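Local coordinates for protein glutathione S-transferase domain (Xanthobacter autotrophicus, PDB 4HZ2) that binds glutathione and probably acts as a glutathione S-transferase, transferring glutathione to other molecules, at residues A108-R111 with V112-L116; V129-L133 with K134-R138; D159-E162 with Q163-G167; L204-V207 with D208-A212. All blocks are in the same frame, centred on the assembly; numbering follows the deposited sequence. Where two conformers were deposited one is given.

All four contacts lie in the helical C-terminal half of the subunit. Contacts 1 and 2 sit on the same long helix, 107-137, with centres about 29 Å apart, on opposite sides of the chain's centre. Contact 3 lies near the end of helix 144-165 and joins contacts 1 and 4. Trp115 CZ2 of contact 1 is 3.8 Å from His164 ND1 of contact 3, and Leu165 CD2 of contact 3 is 3.5 Å from Trp206 CD1 of contact 4. Contact 2 is the one nearest the glutathione site: the side chain of Trp136 is about 6 Å from a bound glutathione. Contacts 1 and 3 both touch the second subunit.

Contact 1. Residues A108-R111 with V112-L116; sequences ARTR and VHEWL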
loop_
_atom_site.group_PDB
_atom_site.type_symbol
_atom_site.label_atom_id
_atom_site.label_comp_id
_atom_site.label_asym_id
_atom_site.label_seq_id
_atom_site.Cartn_x
_atom_site.Cartn_y
_atom_site.Cartn_z
ATOM N N ALA B 108 -7.914 -11.554 12.435
ATOM C CA ALA B 108 -8.771 -10.446 12.029
ATOM C C ALA B 108 -7.921 -9.214 11.657
ATOM O O ALA B 108 -8.193 -8.526 10.646
ATOM C CB ALA B 108 -9.812 -10.094 13.096
ATOM N N ARG B 109 -6.913 -8.897 12.453
ATOM C CA ARG B 109 -6.044 -7.758 12.144
ATOM C C ARG B 109 -5.318 -7.997 10.816
ATOM O O ARG B 109 -5.152 -7.090 9.992
ATOM C CB ARG B 109 -5.024 -7.588 13.261
ATOM C CG ARG B 109 -3.987 -6.538 12.967
ATOM C CD ARG B 109 -4.574 -5.140 13.009
ATOM N NE ARG B 109 -3.546 -4.176 13.381
ATOM C CZ ARG B 109 -3.301 -3.795 14.629
ATOM N NH1 ARG B 109 -4.016 -4.287 15.635
ATOM N NH2 ARG B 109 -2.338 -2.915 14.876
ATOM N N THR B 110 -4.854 -9.238 10.628
ATOM C CA THR B 110 -4.169 -9.552 9.377
ATOM C C THR B 110 -5.092 -9.389 8.167
ATOM O O THR B 110 -4.675 -8.852 7.116
ATOM C CB THR B 110 -3.551 -10.935 9.429
ATOM O OG1 THR B 110 -2.434 -10.872 10.311
ATOM C CG2 THR B 110 -3.062 -11.383 8.052
ATOM N N ARG B 111 -6.345 -9.831 8.307
ATOM C CA ARG B 111 -7.314 -9.617 7.219
ATOM C C ARG B 111 -7.506 -8.134 6.935
ATOM O O ARG B 111 -7.607 -7.725 5.764
ATOM C CB ARG B 111 -8.660 -10.283 7.493
ATOM C CG ARG B 111 -8.557 -11.796 7.562
ATOM C CD ARG B 111 -8.041 -12.363 6.254
ATOM N NE ARG B 111 -8.144 -13.821 6.245
ATOM C CZ ARG B 111 -7.302 -14.616 5.594
ATOM N NH1 ARG B 111 -6.316 -14.069 4.895
ATOM N NH2 ARG B 111 -7.467 -15.943 5.643
ATOM N N VAL B 112 -7.538 -7.319 8.005
ATOM C CA VAL B 112 -7.605 -5.875 7.813
ATOM C C VAL B 112 -6.372 -5.382 7.015
ATOM O O VAL B 112 -6.501 -4.631 6.044
ATOM C CB VAL B 112 -7.699 -5.090 9.147
ATOM C CG1 VAL B 112 -7.458 -3.599 8.883
ATOM C CG2 VAL B 112 -9.047 -5.297 9.809
ATOM N N HIS B 113 -5.163 -5.763 7.444
ATOM C CA HIS B 113 -3.947 -5.361 6.723
ATOM C C HIS B 113 -4.025 -5.711 5.258
ATOM O O HIS B 113 -3.630 -4.904 4.416
ATOM C CB HIS B 113 -2.687 -6.001 7.325
ATOM C CG HIS B 113 -2.404 -5.552 8.719
ATOM N ND1 HIS B 113 -1.774 -6.356 9.642
ATOM C CD2 HIS B 113 -2.595 -4.347 9.337
ATOM C CE1 HIS B 113 -1.620 -5.685 10.778
ATOM N NE2 HIS B 113 -2.126 -4.475 10.626
ATOM N N GLU B 114 -4.486 -6.931 4.960
ATOM C CA GLU B 114 -4.579 -7.377 3.555
ATOM C C GLU B 114 -5.429 -6.430 2.719
ATOM O O GLU B 114 -5.030 -6.027 1.622
ATOM C CB GLU B 114 -5.119 -8.806 3.467
ATOM C CG GLU B 114 -4.183 -9.823 4.072
ATOM C CD GLU B 114 -4.788 -11.210 4.065
ATOM O OE1 GLU B 114 -6.026 -11.295 3.845
ATOM O OE2 GLU B 114 -4.049 -12.199 4.299
ATOM N N TRP B 115 -6.598 -6.061 3.234
ATOM C CA TRP B 115 -7.444 -5.126 2.499
ATOM C C TRP B 115 -6.784 -3.744 2.365
ATOM O O TRP B 115 -6.969 -3.068 1.341
ATOM C CB TRP B 115 -8.835 -4.990 3.140
ATOM C CG TRP B 115 -9.673 -6.177 2.971
ATOM C CD1 TRP B 115 -10.196 -6.980 3.965
ATOM C CD2 TRP B 115 -10.217 -6.670 1.730
ATOM N NE1 TRP B 115 -10.975 -7.987 3.398
ATOM C CE2 TRP B 115 -11.039 -7.777 2.043
ATOM C CE3 TRP B 115 -10.099 -6.271 0.390
ATOM C CZ2 TRP B 115 -11.679 -8.535 1.056
ATOM C CZ3 TRP B 115 -10.774 -7.019 -0.607
ATOM C CH2 TRP B 115 -11.560 -8.134 -0.250
ATOM N N LEU B 116 -6.042 -3.305 3.387
ATOM C CA LEU B 116 -5.410 -1.986 3.277
ATOM C C LEU B 116 -4.325 -1.980 2.199
ATOM O O LEU B 116 -4.165 -0.965 1.499
ATOM C CB LEU B 116 -4.782 -1.561 4.625
ATOM C CG LEU B 116 -5.729 -1.411 5.817
ATOM C CD1 LEU B 116 -4.948 -1.015 7.060
ATOM C CD2 LEU B 116 -6.807 -0.352 5.523
HETATM O O HOH W 1 -0.753 -3.127 12.612
HETATM O O HOH W 2 -0.794 -8.887 9.231
HETATM O O HOH W 3 -8.307 -9.893 3.620
#
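Arg111 and Glu114 form a salt bridge one turn apart on helix 107-137. NH1 of Arg111 gives a hydrogen bond of 3.0 Å to OE1 of Glu114, on the syn side of the carboxylate. Arg111 CG lies beside the backbone N (chi1 -64°) and the chain bends at chi2 (-60°), which brings NH1 alongside the carboxylate. Guanidinium and carboxylate planes are 47° apart. A water donates to OE1 and also to Arg111 O. In the second subunit, Arg86 forms a salt bridge with OE1, and Ala84 O accepts a bond from Arg111 NH1. A second water links Arg109 NH2, in the conformer given, to His113 NE2. A third joins Thr110 OG1 to His113 ND1. Arg109 NH1 also bonds Pro103 O, its NH2 pairs with Glu97, and Thr110 OG1 bonds His94 of the second subunit. The Arg109 O atom sits over one face of the imidazole, 3.4 Å above its plane. Trp115 packs on helix 178-187. A glutamine at Glu114 would probably weaken the grip on both arginines, leaving Arg111 and the partner's Arg86 without this charged mate. The helix thus turns charged and water-linked groups toward the dimer interface, and Glu114 ties the two subunits together there.

Contact 2. Residues V129-L133 with K134-R138; sequences VARYL and KSWLR
Tyr132 lays its ring between Trp136 and Leu137, four and five residues further along helix 107-137. Its CG is anti to the backbone N (chi1 -176°), which carries the ring from CB toward the helix end. On one side of the phenol, CD1 is 3.7 Å from Trp136 CG. Beside it, CE1 lies over one face of the indole, 3.7 Å above its plane. The ring planes meet at 49°, an oblique pairing. Across the phenol, CE2 touches Leu137 CD1 at 3.5 Å. At the tip, OH is 3.9 Å from Leu137 CD2. The backbone beneath widens into a pi-type turn at the C-terminal end of this long helix of the GST C-terminal domain. Leu137 N bonds Tyr132 O at 2.8 Å, an i to i+5 link, nearly straight at 172°. Trp136 N makes only weak bonds, to Arg131 O and Tyr132 O. Arg138 then leaves the helix with positive phi. Leu133 CD2 adds a looser touch on Leu137 CD1, at 4.2 Å. Arg131 forms a salt bridge with Glu192 and bonds Gly30 O. The Trp136 side chain packs on Leu222 and comes within about 4 Å of that of Ser31, a glutathione-binding residue.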
loop_
_atom_site.group_PDB
_atom_site.type_symbol
_atom_site.label_atom_id
_atom_site.label_comp_id
_atom_site.label_asym_id
_atom_site.label_seq_id
_atom_site.Cartn_x
_atom_site.Cartn_y
_atom_site.Cartn_z
ATOM N N VAL B 129 -7.584 7.643 -9.080
ATOM C CA VAL B 129 -6.969 8.341 -10.201
ATOM C C VAL B 129 -7.972 8.673 -11.318
ATOM O O VAL B 129 -7.993 9.805 -11.816
ATOM C CB VAL B 129 -5.745 7.574 -10.732
ATOM C CG1 VAL B 129 -5.192 8.233 -11.999
ATOM C CG2 VAL B 129 -4.685 7.494 -9.630
ATOM N N ALA B 130 -8.811 7.711 -11.707
ATOM C CA ALA B 130 -9.818 7.986 -12.739
ATOM C C ALA B 130 -10.791 9.087 -12.296
ATOM O O ALA B 130 -11.144 9.970 -13.079
ATOM C CB ALA B 130 -10.589 6.722 -13.117
ATOM N N ARG B 131 -11.226 9.037 -11.040
ATOM C CA ARG B 131 -12.082 10.110 -10.491
ATOM C C ARG B 131 -11.372 11.484 -10.561
ATOM O O ARG B 131 -11.973 12.503 -10.932
ATOM C CB ARG B 131 -12.536 9.794 -9.065
ATOM C CG ARG B 131 -13.104 10.995 -8.290
ATOM C CD ARG B 131 -13.723 10.456 -7.013
ATOM N NE ARG B 131 -14.320 11.421 -6.090
ATOM C CZ ARG B 131 -13.648 12.077 -5.151
ATOM N NH1 ARG B 131 -12.317 11.932 -5.078
ATOM N NH2 ARG B 131 -14.295 12.886 -4.295
ATOM N N TYR B 132 -10.085 11.495 -10.218
ATOM C CA TYR B 132 -9.293 12.708 -10.268
ATOM C C TYR B 132 -9.198 13.279 -11.690
ATOM O O TYR B 132 -9.491 14.453 -11.944
ATOM C CB TYR B 132 -7.910 12.437 -9.698
ATOM C CG TYR B 132 -7.050 13.669 -9.613
ATOM C CD1 TYR B 132 -7.286 14.634 -8.639
ATOM C CD2 TYR B 132 -6.018 13.880 -10.509
ATOM C CE1 TYR B 132 -6.501 15.768 -8.560
ATOM C CE2 TYR B 132 -5.235 15.012 -10.444
ATOM C CZ TYR B 132 -5.479 15.950 -9.466
ATOM O OH TYR B 132 -4.696 17.072 -9.398
ATOM N N LEU B 133 -8.863 12.411 -12.648
ATOM C CA LEU B 133 -8.685 12.862 -14.025
ATOM C C LEU B 133 -10.003 13.262 -14.691
ATOM O O LEU B 133 -10.033 14.252 -15.408
ATOM C CB LEU B 133 -7.959 11.816 -14.877
ATOM C CG LEU B 133 -6.561 11.409 -14.398
ATOM C CD1 LEU B 133 -6.021 10.261 -15.244
ATOM C CD2 LEU B 133 -5.587 12.591 -14.400
ATOM N N LYS B 134 -11.076 12.494 -14.462
ATOM C CA LYS B 134 -12.384 12.739 -15.113
ATOM C C LYS B 134 -13.212 13.837 -14.451
ATOM O O LYS B 134 -13.787 14.705 -15.124
ATOM C CB LYS B 134 -13.248 11.488 -15.099
ATOM C CG LYS B 134 -12.792 10.356 -15.988
ATOM C CD LYS B 134 -13.722 9.176 -15.766
ATOM C CE LYS B 134 -13.299 7.987 -16.597
ATOM N NZ LYS B 134 -13.715 8.164 -18.019
ATOM N N SER B 135 -13.321 13.762 -13.136
ATOM C CA SER B 135 -14.274 14.613 -12.402
ATOM C C SER B 135 -13.622 15.758 -11.621
ATOM O O SER B 135 -14.296 16.730 -11.244
ATOM C CB SER B 135 -15.126 13.737 -11.480
ATOM O OG SER B 135 -15.918 12.829 -12.261
ATOM N N TRP B 136 -12.324 15.662 -11.374
ATOM C CA TRP B 136 -11.652 16.723 -10.625
ATOM C C TRP B 136 -10.958 17.679 -11.598
ATOM O O TRP B 136 -11.282 18.870 -11.647
ATOM C CB TRP B 136 -10.655 16.118 -9.639
ATOM C CG TRP B 136 -10.097 17.053 -8.606
ATOM C CD1 TRP B 136 -9.586 18.317 -8.812
ATOM C CD2 TRP B 136 -9.944 16.783 -7.201
ATOM N NE1 TRP B 136 -9.145 18.848 -7.618
ATOM C CE2 TRP B 136 -9.354 17.934 -6.614
ATOM C CE3 TRP B 136 -10.260 15.686 -6.376
ATOM C CZ2 TRP B 136 -9.058 18.009 -5.238
ATOM C CZ3 TRP B 136 -9.967 15.764 -5.009
ATOM C CH2 TRP B 136 -9.375 16.919 -4.455
ATOM N N LEU B 137 -10.045 17.145 -12.412
ATOM C CA LEU B 137 -9.352 17.951 -13.414
ATOM C C LEU B 137 -10.204 18.130 -14.666
ATOM O O LEU B 137 -10.172 19.183 -15.302
ATOM C CB LEU B 137 -8.028 17.291 -13.813
ATOM C CG LEU B 137 -6.841 17.285 -12.854
ATOM C CD1 LEU B 137 -5.637 16.662 -13.551
ATOM C CD2 LEU B 137 -6.518 18.698 -12.379
ATOM N N ARG B 138 -10.958 17.096 -15.026
ATOM C CA ARG B 138 -11.692 17.090 -16.292
ATOM C C ARG B 138 -10.693 17.130 -17.448
ATOM O O ARG B 138 -10.767 17.989 -18.338
ATOM C CB ARG B 138 -12.680 18.252 -16.360
ATOM C CG ARG B 138 -13.719 18.219 -15.253
ATOM C CD ARG B 138 -14.500 19.516 -15.211
ATOM N NE ARG B 138 -15.353 19.601 -14.033
ATOM C CZ ARG B 138 -16.124 20.648 -13.755
ATOM N NH1 ARG B 138 -16.141 21.690 -14.576
ATOM N NH2 ARG B 138 -16.876 20.659 -12.663
#

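Contact 3. Residues D159-E162 with Q163-G167; sequences DVME and QHLAG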
loop_
_atom_site.group_PDB
_atom_site.type_symbol
_atom_site.label_atom_id
_atom_site.label_comp_id
_atom_site.label_asym_id
_atom_site.label_seq_id
_atom_site.Cartn_x
_atom_site.Cartn_y
_atom_site.Cartn_z
ATOM N N ASP B 159 -14.402 -6.260 -8.816
ATOM C CA ASP B 159 -14.775 -7.680 -8.904
ATOM C C ASP B 159 -14.311 -8.450 -7.647
ATOM O O ASP B 159 -15.014 -9.336 -7.145
ATOM C CB ASP B 159 -14.148 -8.354 -10.134
ATOM C CG ASP B 159 -14.771 -7.928 -11.438
ATOM O OD1 ASP B 159 -15.943 -7.471 -11.443
ATOM O OD2 ASP B 159 -14.085 -8.131 -12.482
ATOM N N VAL B 160 -13.126 -8.098 -7.135
ATOM C CA VAL B 160 -12.575 -8.749 -5.941
ATOM C C VAL B 160 -13.497 -8.407 -4.748
ATOM O O VAL B 160 -13.884 -9.257 -3.952
ATOM C CB VAL B 160 -11.121 -8.291 -5.644
ATOM C CG1 VAL B 160 -10.688 -8.710 -4.240
ATOM C CG2 VAL B 160 -10.141 -8.846 -6.671
ATOM N N MET B 161 -13.855 -7.137 -4.639
ATOM C CA MET B 161 -14.716 -6.700 -3.534
ATOM C C MET B 161 -16.075 -7.383 -3.638
ATOM O O MET B 161 -16.623 -7.833 -2.653
ATOM C CB MET B 161 -14.862 -5.182 -3.577
ATOM C CG MET B 161 -13.546 -4.494 -3.259
ATOM S SD MET B 161 -13.741 -2.707 -3.387
ATOM C CE MET B 161 -14.922 -2.408 -2.044
ATOM N N GLU B 162 -16.608 -7.454 -4.848
ATOM C CA GLU B 162 -17.923 -8.085 -5.084
ATOM C C GLU B 162 -17.926 -9.549 -4.661
ATOM O O GLU B 162 -18.887 -10.026 -4.033
ATOM C CB GLU B 162 -18.337 -7.935 -6.557
ATOM C CG GLU B 162 -19.652 -8.642 -6.929
ATOM C CD GLU B 162 -20.848 -7.795 -6.518
ATOM O OE1 GLU B 162 -20.633 -6.636 -6.089
ATOM O OE2 GLU B 162 -22.000 -8.252 -6.623
ATOM N N GLN B 163 -16.859 -10.259 -4.999
ATOM C CA GLN B 163 -16.755 -11.688 -4.712
ATOM C C GLN B 163 -16.817 -11.897 -3.187
ATOM O O GLN B 163 -17.455 -12.822 -2.683
ATOM C CB GLN B 163 -15.413 -12.201 -5.269
ATOM C CG GLN B 163 -15.238 -13.700 -5.363
ATOM C CD GLN B 163 -14.873 -14.325 -4.026
ATOM O OE1 GLN B 163 -14.242 -13.698 -3.166
ATOM N NE2 GLN B 163 -15.274 -15.565 -3.844
ATOM N N HIS B 164 -16.154 -11.015 -2.438
ATOM C CA HIS B 164 -16.134 -11.171 -1.007
ATOM C C HIS B 164 -17.486 -10.743 -0.406
ATOM O O HIS B 164 -18.056 -11.438 0.436
ATOM C CB HIS B 164 -15.024 -10.303 -0.390
ATOM C CG HIS B 164 -15.053 -10.313 1.107
ATOM N ND1 HIS B 164 -14.270 -11.167 1.866
ATOM C CD2 HIS B 164 -15.828 -9.625 1.987
ATOM C CE1 HIS B 164 -14.554 -10.992 3.149
ATOM N NE2 HIS B 164 -15.510 -10.080 3.245
ATOM N N LEU B 165 -17.985 -9.581 -0.826
ATOM C CA LEU B 165 -19.164 -8.971 -0.199
ATOM C C LEU B 165 -20.489 -9.650 -0.592
ATOM O O LEU B 165 -21.540 -9.397 -0.000
ATOM C CB LEU B 165 -19.217 -7.482 -0.544
ATOM C CG LEU B 165 -18.118 -6.680 0.222
ATOM C CD1 LEU B 165 -17.872 -5.302 -0.388
ATOM C CD2 LEU B 165 -18.382 -6.518 1.724
ATOM N N ALA B 166 -20.437 -10.515 -1.601
ATOM C CA ALA B 166 -21.600 -11.345 -1.944
ATOM C C ALA B 166 -21.864 -12.386 -0.845
ATOM O O ALA B 166 -23.008 -12.835 -0.648
ATOM C CB ALA B 166 -21.390 -12.024 -3.302
ATOM N N GLY B 167 -20.798 -12.783 -0.150
ATOM C CA GLY B 167 -20.885 -13.776 0.917
ATOM C C GLY B 167 -20.817 -13.269 2.367
ATOM O O GLY B 167 -21.304 -13.957 3.282
HETATM O O HOH W 4 -12.764 -11.630 -2.987
#
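Val160 O is gripped by two donors near the C-terminal end of helix 144-165. His164 N bonds it at 3.2 Å, and a water donates to it at 2.8 Å. The same water donates to Gln163 OE1, at 2.5 Å. It therefore bridges a backbone carbonyl and the amide of a side chain three residues on. Gln163 reaches the water because its chain bends at chi2 (-80°), which swings CD toward the C-terminal end of the helix and brings OE1 to the water. The neighbouring backbone bonds continue the alpha-helical pattern. Leu165 N meets Met161 O at 2.9 Å, nearly along the C=O axis. Ala166 N bonds Glu162 O, also at 2.9 Å, but with a more bent N-H...O angle of 137°. Gly167 N instead bonds His164 O, so the bonding is shorter in span here. Side-chain contact across the turn is light. Met161 CB is 4.4 Å from Leu165 CD1, while the Leu165 CG atom rests 3.4 Å from Met161 O.

Both carboxylate oxygens of Glu162 accept backbone N-H groups, OE1 from Val203 and OE2 from Ala202, at the start of helix 201-211. His164 NE2 bonds Trp170 O, and its ring meets Trp115 edge-to-face. Met161 fits among helices 107-137, 178-187 and 201-211, touching Phe118, Leu183 and Trp206, while Val160 packs on Trp115 and Phe118 and, with Gln163, touches Ala70 of the second subunit, so this helix end lies against three other helices and beside the dimer partner.

Contact 4. Residues L204-V207 with D208-A212; sequences LAWV and DRVAA
Helix 201-211 is a short helix of the GST C-terminal domain, and this contact spans its last turns. Trp206 and Val210, one turn apart, run alongside each other. Val210 CG2 sits over one face of the indole, 3.9 Å from the centroid of the five-membered ring and 24° off its normal, a CH-pi contact. Its closest atom there is Trp206 NE1, at 3.6 Å. Trp206 CG is anti to the backbone N (chi1 162°), placing the indole beside that methyl. NE1 itself bonds Asp180 OD1. In the backbone between them, Val210 N bonds Trp206 O at 2.8 Å.

Arg209 folds back along the helix through a bend at chi3 (-60°). Its guanidinium lies over the preceding turn, with Ala205 O 3.8 Å above the centre of one face. NH1 is 3.4 Å from Trp206 CA, and the same nitrogen bonds Pro169 O. NH2 is 3.9 Å from Ala205 CB. Replacing Arg209 with a leucine would remove the donor to Pro169 O, and is likely to leave that carbonyl without this partner and the loop less firmly tied to the helix.

Trp206 also packs on Leu165, Leu183 and Phe184. The chemistry is therefore divided: apolar contacts seat the indole between helices 144-165 and 178-187, while one polar bond from Trp206 and one from Arg209 fix the helix to its surroundings.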
loop_
_atom_site.group_PDB
_atom_site.type_symbol
_atom_site.label_atom_id
_atom_site.label_comp_id
_atom_site.label_asym_id
_atom_site.label_seq_id
_atom_site.Cartn_x
_atom_site.Cartn_y
_atom_site.Cartn_z
ATOM N N LEU B 204 -22.475 -2.346 -3.988
ATOM C CA LEU B 204 -23.436 -1.247 -3.805
ATOM C C LEU B 204 -24.116 -1.387 -2.446
ATOM O O LEU B 204 -24.266 -0.398 -1.701
ATOM C CB LEU B 204 -24.473 -1.211 -4.928
ATOM C CG LEU B 204 -25.564 -0.143 -4.874
ATOM C CD1 LEU B 204 -24.921 1.230 -4.810
ATOM C CD2 LEU B 204 -26.507 -0.256 -6.079
ATOM N N ALA B 205 -24.491 -2.621 -2.100
ATOM C CA ALA B 205 -25.192 -2.885 -0.845
ATOM C C ALA B 205 -24.270 -2.592 0.338
ATOM O O ALA B 205 -24.711 -2.097 1.404
ATOM C CB ALA B 205 -25.726 -4.315 -0.812
ATOM N N TRP B 206 -22.987 -2.872 0.156
ATOM C CA TRP B 206 -22.003 -2.628 1.209
ATOM C C TRP B 206 -21.790 -1.116 1.350
ATOM O O TRP B 206 -21.753 -0.591 2.481
ATOM C CB TRP B 206 -20.693 -3.361 0.876
ATOM C CG TRP B 206 -19.505 -2.900 1.608
ATOM C CD1 TRP B 206 -19.096 -3.303 2.849
ATOM C CD2 TRP B 206 -18.517 -1.994 1.114
ATOM N NE1 TRP B 206 -17.904 -2.651 3.184
ATOM C CE2 TRP B 206 -17.528 -1.849 2.130
ATOM C CE3 TRP B 206 -18.376 -1.271 -0.078
ATOM C CZ2 TRP B 206 -16.402 -1.006 1.975
ATOM C CZ3 TRP B 206 -17.254 -0.429 -0.241
ATOM C CH2 TRP B 206 -16.279 -0.305 0.782
ATOM N N VAL B 207 -21.692 -0.400 0.225
ATOM C CA VAL B 207 -21.592 1.056 0.289
ATOM C C VAL B 207 -22.755 1.631 1.123
ATOM O O VAL B 207 -22.536 2.442 2.035
ATOM C CB VAL B 207 -21.540 1.730 -1.102
ATOM C CG1 VAL B 207 -21.787 3.244 -0.973
ATOM C CG2 VAL B 207 -20.216 1.418 -1.810
ATOM N N ASP B 208 -23.978 1.159 0.877
ATOM C CA ASP B 208 -25.132 1.673 1.628
ATOM C C ASP B 208 -25.055 1.333 3.119
ATOM O O ASP B 208 -25.431 2.146 3.978
ATOM C CB ASP B 208 -26.454 1.183 1.033
ATOM C CG ASP B 208 -26.706 1.741 -0.370
ATOM O OD1 ASP B 208 -26.155 2.808 -0.710
ATOM O OD2 ASP B 208 -27.460 1.105 -1.144
ATOM N N ARG B 209 -24.589 0.124 3.425
ATOM C CA ARG B 209 -24.444 -0.370 4.802
ATOM C C ARG B 209 -23.435 0.482 5.550
ATOM O O ARG B 209 -23.662 0.894 6.698
ATOM C CB ARG B 209 -23.966 -1.840 4.717
ATOM C CG ARG B 209 -23.864 -2.665 5.969
ATOM C CD ARG B 209 -23.429 -4.074 5.561
ATOM N NE ARG B 209 -24.403 -4.685 4.656
ATOM C CZ ARG B 209 -24.134 -5.250 3.480
ATOM N NH1 ARG B 209 -22.891 -5.359 3.013
ATOM N NH2 ARG B 209 -25.137 -5.748 2.764
ATOM N N VAL B 210 -22.310 0.766 4.900
ATOM C CA VAL B 210 -21.286 1.583 5.554
ATOM C C VAL B 210 -21.815 3.006 5.730
ATOM O O VAL B 210 -21.670 3.602 6.814
ATOM C CB VAL B 210 -19.941 1.585 4.781
ATOM C CG1 VAL B 210 -18.991 2.616 5.384
ATOM C CG2 VAL B 210 -19.317 0.193 4.798
ATOM N N ALA B 211 -22.483 3.538 4.717
ATOM C CA ALA B 211 -22.989 4.921 4.785
ATOM C C ALA B 211 -24.012 5.101 5.909
ATOM O O ALA B 211 -24.191 6.208 6.429
ATOM C CB ALA B 211 -23.589 5.352 3.445
ATOM N N ALA B 212 -24.703 4.018 6.270
ATOM C CA ALA B 212 -25.734 4.086 7.303
ATOM C C ALA B 212 -25.166 3.987 8.722
ATOM O O ALA B 212 -25.895 4.210 9.705
ATOM C CB ALA B 212 -26.781 3.007 7.078
#